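Local atomic coordinates of BMC domain protein (Clostridiales bacterium 1_7_47FAA, PDB entry 4OLO), a protein that probably helps build the shell of a glycyl-radical propanediol bacterial microcompartment, and belongs to a type of shell protein linked to iron-sulfur cluster binding. Residues B[32-37]-B[78-83]; B[36-41]-B[85-90]; B[58-63]-B[74-79]. One frame throughout, in Å; residues are numbered along the deposited sequence.

Interaction 1. Residues B[32-37]-B[78-83]; sequences ADAIGL and GDTASV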
ATOM      1  N   ALA B  32     -15.087   0.437  28.803  1.00103.47           N
ATOM      2  CA  ALA B  32     -15.172   1.821  28.332  1.00100.10           C
ATOM      3  C   ALA B  32     -16.600   2.298  28.051  1.00101.13           C
ATOM      4  O   ALA B  32     -17.372   1.642  27.353  1.00100.32           O
ATOM      5  CB  ALA B  32     -14.301   2.033  27.095  1.00 97.81           C
ATOM      6  N   ASP B  33     -16.919   3.462  28.620  1.00 95.59           N
ATOM      7  CA  ASP B  33     -18.154   4.223  28.487  1.00 94.38           C
ATOM      8  C   ASP B  33     -18.131   4.859  27.074  1.00 88.15           C
ATOM      9  O   ASP B  33     -19.163   4.948  26.420  1.00 88.50           O
ATOM     10  CB  ASP B  33     -18.119   5.311  29.569  1.00 97.66           C
ATOM     11  CG  ASP B  33     -19.431   5.919  29.978  1.00121.03           C
ATOM     12  OD1 ASP B  33     -19.920   6.812  29.250  1.00123.22           O
ATOM     13  OD2 ASP B  33     -19.910   5.596  31.091  1.00132.37           O
ATOM     14  N   ALA B  34     -16.945   5.294  26.613  1.00 77.45           N
ATOM     15  CA  ALA B  34     -16.746   5.906  25.305  1.00 74.44           C
ATOM     16  C   ALA B  34     -15.399   5.505  24.682  1.00 73.45           C
ATOM     17  O   ALA B  34     -14.479   5.110  25.396  1.00 72.58           O
ATOM     18  CB  ALA B  34     -16.850   7.420  25.406  1.00 74.61           C
ATOM     19  N   ILE B  35     -15.310   5.588  23.345  1.00 66.90           N
ATOM     20  CA  ILE B  35     -14.100   5.320  22.571  1.00 64.50           C
ATOM     21  C   ILE B  35     -13.917   6.498  21.660  1.00 67.96           C
ATOM     22  O   ILE B  35     -14.795   6.757  20.839  1.00 69.29           O
ATOM     23  CB  ILE B  35     -14.107   3.990  21.729  1.00 68.12           C
ATOM     24  CG1 ILE B  35     -14.383   2.743  22.583  1.00 70.08           C
ATOM     25  CG2 ILE B  35     -12.784   3.816  20.965  1.00 68.01           C
ATOM     26  CD1 ILE B  35     -14.499   1.467  21.773  1.00 75.14           C
ATOM     27  N   GLY B  36     -12.790   7.195  21.814  1.00 63.45           N
ATOM     28  CA  GLY B  36     -12.372   8.284  20.932  1.00 62.23           C
ATOM     29  C   GLY B  36     -11.426   7.707  19.885  1.00 65.80           C
ATOM     30  O   GLY B  36     -10.486   6.972  20.221  1.00 65.62           O
ATOM     31  N   LEU B  37     -11.685   7.979  18.611  1.00 62.10           N
ATOM     32  CA  LEU B  37     -10.856   7.446  17.516  1.00 61.46           C
ATOM     33  C   LEU B  37     -10.212   8.566  16.725  1.00 63.43           C
ATOM     34  O   LEU B  37     -10.874   9.549  16.425  1.00 62.96           O
ATOM     35  CB  LEU B  37     -11.685   6.550  16.561  1.00 61.78           C
ATOM     36  CG  LEU B  37     -12.331   5.280  17.140  1.00 65.30           C
ATOM     37  CD1 LEU B  37     -13.321   4.706  16.170  1.00 66.11           C
ATOM     38  CD2 LEU B  37     -11.284   4.230  17.561  1.00 63.23           C
ATOM     39  N   GLY B  78     -12.415   5.462  27.896  1.00 61.62           N
ATOM     40  CA  GLY B  78     -12.781   6.009  29.194  1.00 62.14           C
ATOM     41  C   GLY B  78     -14.213   6.501  29.238  1.00 69.03           C
ATOM     42  O   GLY B  78     -15.029   6.172  28.368  1.00 67.76           O
ATOM     43  N   ASP B  79     -14.520   7.332  30.240  1.00 68.57           N
ATOM     44  CA  ASP B  79     -15.849   7.926  30.372  1.00 70.40           C
ATOM     45  C   ASP B  79     -15.932   8.994  29.310  1.00 72.49           C
ATOM     46  O   ASP B  79     -14.893   9.500  28.910  1.00 70.86           O
ATOM     47  CB  ASP B  79     -16.054   8.515  31.786  1.00 75.09           C
ATOM     48  CG  ASP B  79     -15.046   9.590  32.166  1.00 91.13           C
ATOM     49  OD1 ASP B  79     -13.899   9.232  32.509  1.00 92.66           O
ATOM     50  OD2 ASP B  79     -15.406  10.788  32.117  1.00 98.13           O
ATOM     51  N   THR B  80     -17.144   9.317  28.831  1.00 71.20           N
ATOM     52  CA  THR B  80     -17.398  10.316  27.785  1.00 69.57           C
ATOM     53  C   THR B  80     -16.678  11.641  28.025  1.00 71.93           C
ATOM     54  O   THR B  80     -15.997  12.125  27.121  1.00 72.77           O
ATOM     55  CB  THR B  80     -18.916  10.526  27.585  1.00 80.20           C
ATOM     56  OG1 THR B  80     -19.529   9.256  27.366  1.00 82.85           O
ATOM     57  CG2 THR B  80     -19.235  11.465  26.413  1.00 78.79           C
ATOM     58  N   ALA B  81     -16.826  12.214  29.226  1.00 66.81           N
ATOM     59  CA  ALA B  81     -16.248  13.505  29.581  1.00 66.65           C
ATOM     60  C   ALA B  81     -14.737  13.542  29.399  1.00 70.67           C
ATOM     61  O   ALA B  81     -14.241  14.469  28.764  1.00 70.67           O
ATOM     62  CB  ALA B  81     -16.650  13.902  30.997  1.00 69.28           C
ATOM     63  N   SER B  82     -14.027  12.495  29.874  1.00 66.84           N
ATOM     64  CA  SER B  82     -12.562  12.348  29.777  1.00 64.55           C
ATOM     65  C   SER B  82     -12.130  12.146  28.348  1.00 68.17           C
ATOM     66  O   SER B  82     -11.133  12.747  27.922  1.00 68.83           O
ATOM     67  CB  SER B  82     -12.075  11.192  30.638  1.00 65.98           C
ATOM     68  OG  SER B  82     -12.359  11.418  32.017  1.00 67.82           O
ATOM     69  N   VAL B  83     -12.875  11.304  27.594  1.00 62.48           N
ATOM     70  CA  VAL B  83     -12.589  11.027  26.191  1.00 60.43           C
ATOM     71  C   VAL B  83     -12.756  12.330  25.351  1.00 65.38           C
ATOM     72  O   VAL B  83     -11.842  12.698  24.615  1.00 62.50           O
ATOM     73  CB  VAL B  83     -13.413   9.819  25.652  1.00 63.42           C
ATOM     74  CG1 VAL B  83     -13.330   9.731  24.121  1.00 62.00           C
ATOM     75  CG2 VAL B  83     -12.936   8.524  26.290  1.00 62.66           C
TER
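Val83 lays its two methyls over the start of strand 34-39, one on each of two residues that face the helix. CG1, anti to the backbone N, comes down on Gly36, 3.5 Å from Gly36 N; the glycine has no side chain, and this lets the methyl sit almost on the main chain. CG2 turns the other way and packs 4.2 Å from Ala34 CB. The same Ala34 methyl lies 3.8 Å from Thr80 CA, so the first turn of helix 80-95 rests on it from two positions.

Next to this apolar patch the backbones pair. Ala34 N donates to Gly78 O at 2.7 Å, a short bond bent to 141° at the hydrogen, and Gly78 N returns a longer, straighter one to Ala34 O. Asp33 and Ala34 both stand opposite Gly78, which makes a classic beta bulge where strand 34-39 begins. The Asp33 side chain, its CG anti to the backbone N, crosses Thr80 at about a right angle and places OD1 3.1 Å from Thr80 OG1, close enough for a hydrogen bond, although the hydroxyl proton has a second acceptor within reach. Asp79 is the N-cap of the helix: its OD2 takes Ser82 N at 3.1 Å from above the carboxylate plane, while OD1 receives Ser82 OG at 2.7 Å through its syn lone pair. Val83 also touches Ile5 of strand 2-7 and Val58 of strand 58-63.

Interaction 2. Residues B[36-41]-B[85-90]; sequences GLIQGR and AAMDEI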
ATOM      1  N   GLY B  36     -12.790   7.195  21.814  1.00 63.45           N
ATOM      2  CA  GLY B  36     -12.372   8.284  20.932  1.00 62.23           C
ATOM      3  C   GLY B  36     -11.426   7.707  19.885  1.00 65.80           C
ATOM      4  O   GLY B  36     -10.486   6.972  20.221  1.00 65.62           O
ATOM      5  N   LEU B  37     -11.685   7.979  18.611  1.00 62.10           N
ATOM      6  CA  LEU B  37     -10.856   7.446  17.516  1.00 61.46           C
ATOM      7  C   LEU B  37     -10.212   8.566  16.725  1.00 63.43           C
ATOM      8  O   LEU B  37     -10.874   9.549  16.425  1.00 62.96           O
ATOM      9  CB  LEU B  37     -11.685   6.550  16.561  1.00 61.78           C
ATOM     10  CG  LEU B  37     -12.331   5.280  17.140  1.00 65.30           C
ATOM     11  CD1 LEU B  37     -13.321   4.706  16.170  1.00 66.11           C
ATOM     12  CD2 LEU B  37     -11.284   4.230  17.561  1.00 63.23           C
ATOM     13  N   ILE B  38      -8.917   8.437  16.436  1.00 60.40           N
ATOM     14  CA  ILE B  38      -8.166   9.433  15.678  1.00 61.38           C
ATOM     15  C   ILE B  38      -7.342   8.701  14.638  1.00 67.14           C
ATOM     16  O   ILE B  38      -6.607   7.766  14.971  1.00 67.64           O
ATOM     17  CB  ILE B  38      -7.320  10.474  16.509  1.00 64.76           C
ATOM     18  CG1 ILE B  38      -8.087  11.100  17.691  1.00 65.75           C
ATOM     19  CG2 ILE B  38      -6.802  11.604  15.629  1.00 67.98           C
ATOM     20  CD1 ILE B  38      -7.628  10.579  18.983  1.00 79.69           C
ATOM     21  N   GLN B  39      -7.508   9.093  13.370  1.00 63.48           N
ATOM     22  CA  GLN B  39      -6.775   8.509  12.252  1.00 64.40           C
ATOM     23  C   GLN B  39      -6.028   9.613  11.524  1.00 69.44           C
ATOM     24  O   GLN B  39      -6.600  10.662  11.231  1.00 71.98           O
ATOM     25  CB  GLN B  39      -7.713   7.776  11.285  1.00 66.14           C
ATOM     26  CG  GLN B  39      -6.981   6.829  10.329  1.00 75.32           C
ATOM     27  CD  GLN B  39      -7.915   6.005   9.457  1.00 97.49           C
ATOM     28  OE1 GLN B  39      -8.844   5.342   9.918  1.00 93.19           O
ATOM     29  NE2 GLN B  39      -7.670   6.000   8.170  1.00 96.54           N
ATOM     30  N   GLY B  40      -4.767   9.353  11.232  1.00 62.43           N
ATOM     31  CA  GLY B  40      -3.912  10.274  10.508  1.00 62.11           C
ATOM     32  C   GLY B  40      -2.615   9.617  10.105  1.00 67.17           C
ATOM     33  O   GLY B  40      -2.493   8.390  10.149  1.00 67.34           O
ATOM     34  N   ARG B  41      -1.634  10.436   9.706  1.00 64.76           N
ATOM     35  CA  ARG B  41      -0.298   9.992   9.377  1.00 65.82           C
ATOM     36  C   ARG B  41       0.375   9.580  10.685  1.00 71.33           C
ATOM     37  O   ARG B  41       0.015  10.107  11.759  1.00 68.87           O
ATOM     38  CB  ARG B  41       0.453  11.114   8.674  1.00 67.73           C
ATOM     39  CG  ARG B  41      -0.012  11.306   7.225  1.00 77.36           C
ATOM     40  CD  ARG B  41       0.677  12.440   6.491  1.00 94.58           C
ATOM     41  NE  ARG B  41       0.697  13.693   7.259  1.00113.86           N
ATOM     42  CZ  ARG B  41      -0.208  14.666   7.172  1.00131.55           C
ATOM     43  NH1 ARG B  41      -1.247  14.547   6.352  1.00124.07           N
ATOM     44  NH2 ARG B  41      -0.084  15.762   7.910  1.00113.14           N
ATOM     45  N   ALA B  85     -12.671  15.470  26.439  1.00 62.55           N
ATOM     46  CA  ALA B  85     -11.642  16.425  26.881  1.00 61.71           C
ATOM     47  C   ALA B  85     -10.288  16.107  26.237  1.00 66.77           C
ATOM     48  O   ALA B  85      -9.598  17.048  25.819  1.00 67.93           O
ATOM     49  CB  ALA B  85     -11.523  16.420  28.395  1.00 61.94           C
ATOM     50  N   ALA B  86      -9.915  14.785  26.151  1.00 60.25           N
ATOM     51  CA  ALA B  86      -8.661  14.349  25.552  1.00 58.63           C
ATOM     52  C   ALA B  86      -8.681  14.642  24.036  1.00 65.51           C
ATOM     53  O   ALA B  86      -7.687  15.146  23.514  1.00 67.31           O
ATOM     54  CB  ALA B  86      -8.407  12.874  25.835  1.00 58.45           C
ATOM     55  N   MET B  87      -9.819  14.372  23.344  1.00 62.68           N
ATOM     56  CA  MET B  87     -10.016  14.633  21.904  1.00 62.65           C
ATOM     57  C   MET B  87      -9.832  16.132  21.623  1.00 66.96           C
ATOM     58  O   MET B  87      -9.119  16.486  20.677  1.00 66.91           O
ATOM     59  CB  MET B  87     -11.420  14.217  21.436  1.00 66.06           C
ATOM     60  CG  MET B  87     -11.756  12.751  21.599  1.00 70.05           C
ATOM     61  SD  MET B  87     -10.816  11.685  20.525  1.00 75.71           S
ATOM     62  CE  MET B  87     -11.802  11.871  18.934  1.00 73.41           C
ATOM     63  N   ASP B  88     -10.469  17.006  22.441  1.00 64.52           N
ATOM     64  CA  ASP B  88     -10.366  18.468  22.323  1.00 67.05           C
ATOM     65  C   ASP B  88      -8.910  18.926  22.450  1.00 70.13           C
ATOM     66  O   ASP B  88      -8.476  19.771  21.679  1.00 71.84           O
ATOM     67  CB  ASP B  88     -11.199  19.190  23.409  1.00 72.15           C
ATOM     68  CG  ASP B  88     -12.721  19.106  23.300  1.00 92.96           C
ATOM     69  OD1 ASP B  88     -13.226  18.460  22.337  1.00 92.34           O
ATOM     70  OD2 ASP B  88     -13.412  19.624  24.216  1.00104.56           O
ATOM     71  N   GLU B  89      -8.174  18.378  23.419  1.00 64.93           N
ATOM     72  CA  GLU B  89      -6.768  18.698  23.652  1.00 65.26           C
ATOM     73  C   GLU B  89      -5.893  18.334  22.469  1.00 67.85           C
ATOM     74  O   GLU B  89      -5.040  19.134  22.076  1.00 69.14           O
ATOM     75  CB  GLU B  89      -6.245  18.005  24.909  1.00 66.82           C
ATOM     76  CG  GLU B  89      -5.831  18.965  26.010  1.00 92.67           C
ATOM     77  CD  GLU B  89      -4.966  20.156  25.607  1.00125.86           C
ATOM     78  OE1 GLU B  89      -3.775  19.949  25.275  1.00123.98           O
ATOM     79  OE2 GLU B  89      -5.488  21.297  25.623  1.00115.87           O
ATOM     80  N   ILE B  90      -6.115  17.125  21.895  1.00 62.09           N
ATOM     81  CA  ILE B  90      -5.387  16.610  20.731  1.00 60.38           C
ATOM     82  C   ILE B  90      -5.598  17.542  19.537  1.00 68.42           C
ATOM     83  O   ILE B  90      -4.624  17.935  18.893  1.00 71.32           O
ATOM     84  CB  ILE B  90      -5.766  15.143  20.413  1.00 60.65           C
ATOM     85  CG1 ILE B  90      -5.255  14.184  21.511  1.00 59.57           C
ATOM     86  CG2 ILE B  90      -5.230  14.742  19.047  1.00 61.16           C
ATOM     87  CD1 ILE B  90      -5.993  12.870  21.601  1.00 60.35           C
TER
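Peptide units are the flat groups here, as the side chains that meet are all aliphatic or thioether: the methyl of Met87 comes to the main chain at Leu37, with CE 3.5 Å from Leu37 O and 3.9 Å from Leu37 N. It gets there because the Met87 chain starts with CG anti to the carbonyl carbon and then folds at both chi2 (-68°) and chi3 (-81°), bringing its end nearer to the strand than its CB direction alone would suggest. On the way SD passes 3.8 Å from Gly36 CA, an approach open to it because the glycine carries no side chain.

Ile38 points at the helix from the next position on this face of the strand. Its CD1 lies 3.7 Å from Met87 SD, the two chains sliding past each other in opposite directions, and it also meets Ile90 CD1 tip to tip at 3.8 Å. The contact is thus entirely van der Waals, between helix 85-90 and strand 36-39, which run nearly the same way with their axes 23° apart and 9.4 Å at closest approach: a helix laid along one face of the antiparallel sheet, as in the alpha/beta fold of the BMC domain. Tyr3 of strand 2-7 touches Ile38, Met87 and Ile90, Leu74 of strand 73-78 packs on Ile38, and Ala48, Val51 and Ala52 of helix 42-53 cover Ile90.

Interaction 3. Residues B[58-63]-B[74-79]; sequences VTVEDI and LAIFGD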
ATOM      1  N   VAL B  58      -8.348   8.536  30.731  1.00 61.48           N
ATOM      2  CA  VAL B  58      -8.282   7.776  29.491  1.00 58.05           C
ATOM      3  C   VAL B  58      -7.139   6.757  29.427  1.00 62.40           C
ATOM      4  O   VAL B  58      -6.056   6.968  29.993  1.00 60.07           O
ATOM      5  CB  VAL B  58      -8.349   8.666  28.198  1.00 59.39           C
ATOM      6  CG1 VAL B  58      -9.585   9.560  28.191  1.00 59.87           C
ATOM      7  CG2 VAL B  58      -7.083   9.494  27.979  1.00 57.99           C
ATOM      8  N   THR B  59      -7.390   5.680  28.671  1.00 61.07           N
ATOM      9  CA  THR B  59      -6.448   4.653  28.262  1.00 62.47           C
ATOM     10  C   THR B  59      -6.256   4.813  26.758  1.00 67.98           C
ATOM     11  O   THR B  59      -7.203   5.097  26.040  1.00 65.32           O
ATOM     12  CB  THR B  59      -6.774   3.243  28.754  1.00 72.12           C
ATOM     13  OG1 THR B  59      -8.137   2.878  28.635  1.00 86.87           O
ATOM     14  CG2 THR B  59      -6.260   3.010  30.140  1.00 68.97           C
ATOM     15  N   VAL B  60      -5.017   4.709  26.310  1.00 68.47           N
ATOM     16  CA  VAL B  60      -4.606   4.891  24.926  1.00 67.88           C
ATOM     17  C   VAL B  60      -4.179   3.538  24.323  1.00 73.37           C
ATOM     18  O   VAL B  60      -3.405   2.798  24.939  1.00 75.74           O
ATOM     19  CB  VAL B  60      -3.430   5.917  24.890  1.00 71.18           C
ATOM     20  CG1 VAL B  60      -3.019   6.240  23.461  1.00 71.24           C
ATOM     21  CG2 VAL B  60      -3.787   7.182  25.639  1.00 69.60           C
ATOM     22  N   GLU B  61      -4.661   3.242  23.118  1.00 69.66           N
ATOM     23  CA  GLU B  61      -4.279   2.060  22.338  1.00 70.72           C
ATOM     24  C   GLU B  61      -3.918   2.448  20.923  1.00 73.75           C
ATOM     25  O   GLU B  61      -4.676   3.170  20.257  1.00 70.32           O
ATOM     26  CB  GLU B  61      -5.391   0.993  22.295  1.00 73.22           C
ATOM     27  CG  GLU B  61      -5.772   0.403  23.644  1.00 88.48           C
ATOM     28  CD  GLU B  61      -4.715  -0.377  24.402  1.00109.10           C
ATOM     29  OE1 GLU B  61      -3.743  -0.854  23.770  1.00 96.11           O
ATOM     30  OE2 GLU B  61      -4.880  -0.527  25.634  1.00108.13           O
ATOM     31  N   ASP B  62      -2.757   1.967  20.459  1.00 75.02           N
ATOM     32  CA  ASP B  62      -2.320   2.144  19.069  1.00 76.56           C
ATOM     33  C   ASP B  62      -2.841   0.935  18.313  1.00 82.12           C
ATOM     34  O   ASP B  62      -2.539  -0.197  18.663  1.00 84.30           O
ATOM     35  CB  ASP B  62      -0.785   2.279  18.941  1.00 80.44           C
ATOM     36  CG  ASP B  62       0.015   1.172  19.588  1.00 96.76           C
ATOM     37  OD1 ASP B  62      -0.246   0.867  20.777  1.00 99.73           O
ATOM     38  OD2 ASP B  62       0.916   0.621  18.915  1.00103.67           O
ATOM     39  N   ILE B  63      -3.721   1.169  17.374  1.00 79.67           N
ATOM     40  CA  ILE B  63      -4.331   0.088  16.590  1.00 81.61           C
ATOM     41  C   ILE B  63      -3.391  -0.248  15.413  1.00 89.27           C
ATOM     42  O   ILE B  63      -3.104   0.620  14.577  1.00 89.09           O
ATOM     43  CB  ILE B  63      -5.810   0.451  16.192  1.00 82.26           C
ATOM     44  CG1 ILE B  63      -6.660   0.945  17.408  1.00 78.91           C
ATOM     45  CG2 ILE B  63      -6.513  -0.666  15.424  1.00 84.91           C
ATOM     46  CD1 ILE B  63      -6.616   0.106  18.734  1.00 72.29           C
ATOM     47  N   LEU B  74      -5.546   5.441  16.335  1.00 67.37           N
ATOM     48  CA  LEU B  74      -5.343   5.682  17.757  1.00 65.87           C
ATOM     49  C   LEU B  74      -6.734   5.634  18.438  1.00 66.17           C
ATOM     50  O   LEU B  74      -7.669   6.312  17.996  1.00 64.33           O
ATOM     51  CB  LEU B  74      -4.627   7.034  17.999  1.00 64.92           C
ATOM     52  CG  LEU B  74      -4.282   7.370  19.443  1.00 70.42           C
ATOM     53  CD1 LEU B  74      -3.069   6.571  19.919  1.00 72.46           C
ATOM     54  CD2 LEU B  74      -4.058   8.868  19.634  1.00 70.28           C
ATOM     55  N   ALA B  75      -6.876   4.752  19.438  1.00 62.35           N
ATOM     56  CA  ALA B  75      -8.111   4.572  20.199  1.00 61.84           C
ATOM     57  C   ALA B  75      -7.877   5.006  21.644  1.00 67.21           C
ATOM     58  O   ALA B  75      -6.847   4.668  22.237  1.00 66.18           O
ATOM     59  CB  ALA B  75      -8.571   3.134  20.138  1.00 63.76           C
ATOM     60  N   ILE B  76      -8.801   5.822  22.170  1.00 65.03           N
ATOM     61  CA  ILE B  76      -8.804   6.431  23.508  1.00 65.45           C
ATOM     62  C   ILE B  76     -10.056   5.889  24.217  1.00 68.05           C
ATOM     63  O   ILE B  76     -11.171   6.079  23.728  1.00 69.35           O
ATOM     64  CB  ILE B  76      -8.860   8.002  23.342  1.00 69.40           C
ATOM     65  CG1 ILE B  76      -7.610   8.626  22.713  1.00 71.32           C
ATOM     66  CG2 ILE B  76      -9.273   8.746  24.567  1.00 71.33           C
ATOM     67  CD1 ILE B  76      -6.326   7.895  22.980  1.00 92.06           C
ATOM     68  N   PHE B  77      -9.881   5.247  25.357  1.00 62.46           N
ATOM     69  CA  PHE B  77     -10.979   4.643  26.117  1.00 62.19           C
ATOM     70  C   PHE B  77     -11.163   5.312  27.486  1.00 65.87           C
ATOM     71  O   PHE B  77     -10.184   5.598  28.176  1.00 64.44           O
ATOM     72  CB  PHE B  77     -10.672   3.148  26.370  1.00 65.14           C
ATOM     73  CG  PHE B  77     -10.463   2.294  25.149  1.00 66.88           C
ATOM     74  CD1 PHE B  77      -9.220   2.245  24.517  1.00 68.65           C
ATOM     75  CD2 PHE B  77     -11.496   1.495  24.654  1.00 70.95           C
ATOM     76  CE1 PHE B  77      -9.026   1.446  23.389  1.00 70.21           C
ATOM     77  CE2 PHE B  77     -11.297   0.680  23.522  1.00 74.22           C
ATOM     78  CZ  PHE B  77     -10.062   0.665  22.898  1.00 71.17           C
ATOM     79  N   GLY B  78     -12.415   5.462  27.896  1.00 61.62           N
ATOM     80  CA  GLY B  78     -12.781   6.009  29.194  1.00 62.14           C
ATOM     81  C   GLY B  78     -14.213   6.501  29.238  1.00 69.03           C
ATOM     82  O   GLY B  78     -15.029   6.172  28.368  1.00 67.76           O
ATOM     83  N   ASP B  79     -14.520   7.332  30.240  1.00 68.57           N
ATOM     84  CA  ASP B  79     -15.849   7.926  30.372  1.00 70.40           C
ATOM     85  C   ASP B  79     -15.932   8.994  29.310  1.00 72.49           C
ATOM     86  O   ASP B  79     -14.893   9.500  28.910  1.00 70.86           O
ATOM     87  CB  ASP B  79     -16.054   8.515  31.786  1.00 75.09           C
ATOM     88  CG  ASP B  79     -15.046   9.590  32.166  1.00 91.13           C
ATOM     89  OD1 ASP B  79     -13.899   9.232  32.509  1.00 92.66           O
ATOM     90  OD2 ASP B  79     -15.406  10.788  32.117  1.00 98.13           O
TER
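Strands 58-63 and 74-78 run antiparallel and are laced by two hydrogen-bonded pairs, Thr59 with Phe77 and Glu61 with Ala75, whose four N-H...O bonds are all 2.8 Å long and nearly straight, Ala75 N to Glu61 O reaching 175°. Between them Val60 sits opposite Ile76 in a non-hydrogen-bonded pair.

On the face of Val60, Leu74 and Ile76, the side chains interlock: Val60 CG1, anti to its backbone N, meets Leu74 CD1 at 3.6 Å and Ile76 CD1 at 3.7 Å, while Ile76 CG2 turns back to Val58 CG1 at 3.7 Å. This face is covered by Ala49 and Ala52 of helix 42-53. On the other face stands the Phe77 ring; the main-chain Thr59 O lies at its edge, in plane, and Glu61 crosses it at about a right angle, with CG 3.4 Å from Phe77 CE1. Thr59 OG1, in the crowded position between N and C, adds a weak bond to Phe77 O at 3.4 Å. Further along, Ile63 CD1 packs on Ala75 CB at 3.9 Å.

This is the beta hairpin at one margin of the four-stranded antiparallel sheet of a BMC domain; in related shell hexamers the loop between these strands commonly faces the central pore.

All three contacts meet on one antiparallel sheet and the helix that follows it. Interactions 1 and 2 join the same pair of elements, strand 34-39 and helix 80-95, at successive points that share Gly36: interaction 1, at the helix start, is partly buried and mixes backbone bonds and polar side chains with a little apolar packing, beside a helix cap, whereas interaction 2, near the chain's centre, is buried and apolar throughout. Interaction 3 is sheet pairing, with an apolar face against helices and a more exposed one of mixed character, Thr59 and Glu61 beside Ala75 and Phe77. Its strand 73-78 lies beside 34-39, with a probable hydrogen bond from Gly36 N to Ile76 O, and leads through Gly78 and Asp79 directly into the helix.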